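Local coordinates for mannose-specific lectin 1 chain 2 (Remusatia vivipara, PDB 3R0E), which forms one bulb-type lectin domain of a secreted, heterodimeric beta-prism II lectin that probably binds mannose and agglutinates rabbit erythrocytes, at residues 24-28 / 38-42. Numbering follows the deposited sequence.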
loop_
_atom_site.group_PDB
_atom_site.type_symbol
_atom_site.label_atom_id
_atom_site.label_comp_id
_atom_site.label_asym_id
_atom_site.label_seq_id
_atom_site.Cartn_x
_atom_site.Cartn_y
_atom_site.Cartn_z
ATOM N N LYS B 24 -10.406 7.173 3.538
ATOM C CA LYS B 24 -11.418 8.194 3.261
ATOM C C LYS B 24 -12.795 7.875 3.846
ATOM O O LYS B 24 -13.335 8.660 4.633
ATOM C CB LYS B 24 -11.542 8.393 1.750
ATOM C CG LYS B 24 -11.670 9.853 1.316
ATOM C CD LYS B 24 -11.621 9.977 -0.218
ATOM C CE LYS B 24 -10.947 11.281 -0.659
ATOM N NZ LYS B 24 -9.509 11.380 -0.207
ATOM N N ASN B 25 -13.347 6.722 3.465
ATOM C CA ASN B 25 -14.690 6.314 3.900
ATOM C C ASN B 25 -14.731 4.987 4.661
ATOM O O ASN B 25 -15.807 4.438 4.901
ATOM C CB ASN B 25 -15.639 6.245 2.691
ATOM C CG ASN B 25 -15.921 7.614 2.090
ATOM O OD1 ASN B 25 -15.646 7.852 0.914
ATOM N ND2 ASN B 25 -16.458 8.526 2.900
ATOM N N HIS B 26 -13.559 4.481 5.038
ATOM C CA HIS B 26 -13.441 3.133 5.588
ATOM C C HIS B 26 -12.462 3.048 6.747
ATOM O O HIS B 26 -11.506 3.817 6.818
ATOM C CB HIS B 26 -12.995 2.156 4.500
ATOM C CG HIS B 26 -13.851 2.184 3.274
ATOM N ND1 HIS B 26 -14.918 1.330 3.091
ATOM C CD2 HIS B 26 -13.805 2.972 2.177
ATOM C CE1 HIS B 26 -15.484 1.583 1.927
ATOM N NE2 HIS B 26 -14.829 2.576 1.354
ATOM N N GLN B 27 -12.709 2.087 7.633
ATOM C CA GLN B 27 -11.838 1.779 8.757
ATOM C C GLN B 27 -11.678 0.271 8.880
ATOM O O GLN B 27 -12.627 -0.482 8.681
ATOM C CB GLN B 27 -12.424 2.300 10.075
ATOM C CG GLN B 27 -12.404 3.814 10.255
ATOM C CD GLN B 27 -12.662 4.227 11.705
ATOM O OE1 GLN B 27 -13.601 3.748 12.347
ATOM N NE2 GLN B 27 -11.822 5.112 12.224
ATOM N N LEU B 28 -10.466 -0.160 9.220
ATOM C CA LEU B 28 -10.197 -1.554 9.498
ATOM C C LEU B 28 -9.650 -1.652 10.926
ATOM O O LEU B 28 -8.549 -1.187 11.201
ATOM C CB LEU B 28 -9.205 -2.105 8.474
ATOM C CG LEU B 28 -8.785 -3.565 8.619
ATOM C CD1 LEU B 28 -9.969 -4.507 8.391
ATOM C CD2 LEU B 28 -7.645 -3.862 7.672
ATOM N N LEU B 38 -13.734 -4.480 8.903
ATOM C CA LEU B 38 -13.664 -3.412 7.945
ATOM C C LEU B 38 -15.035 -2.748 7.897
ATOM O O LEU B 38 -16.007 -3.354 7.457
ATOM C CB LEU B 38 -13.230 -3.959 6.573
ATOM C CG LEU B 38 -13.280 -3.162 5.256
ATOM C CD1 LEU B 38 -13.446 -1.659 5.373
ATOM C CD2 LEU B 38 -12.056 -3.480 4.405
ATOM N N TYR B 39 -15.104 -1.509 8.373
ATOM C CA TYR B 39 -16.342 -0.742 8.360
ATOM C C TYR B 39 -16.449 0.083 7.103
ATOM O O TYR B 39 -15.496 0.765 6.715
ATOM C CB TYR B 39 -16.430 0.177 9.580
ATOM C CG TYR B 39 -16.650 -0.583 10.855
ATOM C CD1 TYR B 39 -17.925 -1.011 11.225
ATOM C CD2 TYR B 39 -15.576 -0.912 11.679
ATOM C CE1 TYR B 39 -18.123 -1.730 12.393
ATOM C CE2 TYR B 39 -15.767 -1.622 12.851
ATOM C CZ TYR B 39 -17.040 -2.024 13.206
ATOM O OH TYR B 39 -17.214 -2.748 14.364
ATOM N N GLY B 40 -17.620 0.032 6.479
ATOM C CA GLY B 40 -17.890 0.806 5.278
ATOM C C GLY B 40 -18.058 -0.099 4.080
ATOM O O GLY B 40 -17.774 -1.296 4.147
ATOM N N GLY B 41 -18.522 0.482 2.978
ATOM C CA GLY B 41 -18.841 -0.281 1.788
ATOM C C GLY B 41 -20.219 -0.918 1.890
ATOM O O GLY B 41 -20.905 -0.809 2.912
ATOM N N LYS B 42 -20.605 -1.604 0.822
ATOM C CA LYS B 42 -21.906 -2.226 0.700
ATOM C C LYS B 42 -22.156 -3.229 1.823
ATOM O O LYS B 42 -23.178 -3.141 2.509
ATOM C CB LYS B 42 -22.025 -2.875 -0.686
ATOM C CG LYS B 42 -23.414 -3.291 -1.105
ATOM C CD LYS B 42 -23.508 -3.387 -2.629
ATOM C CE LYS B 42 -24.711 -4.197 -3.058
ATOM N NZ LYS B 42 -24.815 -4.318 -4.540
#
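Segments 24-28 and 38-42 run antiparallel, their end-to-end directions 154° apart, at the open end of the hairpin formed by strands 27-30 and 36-39. Q27 and Y39 form the hydrogen-bonded pair: Q27 N donates to Y39 O (3.2 Å) and Y39 N to Q27 O (2.7 Å). Each of these carbonyls also receives a CA-H...O contact, Y39 O from H26 CA at 3.3 Å and Q27 O from L38 CA at 3.2 Å. L28 and L38 follow as a non-hydrogen-bonded pair, CA atoms 4.2 Å apart. Their side chains share one face, where L28 CD1 meets L38 CB at 3.8 Å and both pack on L92 of another sheet of the prism; L38 also reaches an apolar side chain of the neighbouring lectin chain. On the other face stand Q27 and Y39; the Y39 hydroxyl is hydrogen-bonded to Q31, and these two residues, the ends of the carbohydrate-binding motif, probably bind mannose. Beyond the strands, the H26 ring lies along the backbone of G40 and G41, with CE1 3.4 Å from G41 N and ND1 3.6 Å from G40 C, while H26 CB touches L38 CD1 at 3.9 Å. A CB on G40 would collide with H26 ND1 and N25 O, and its backbone angles alone call for glycine. The paired backbone thus sets Y39 opposite the apolar leucines, consistent with its inferred part in the mannose site.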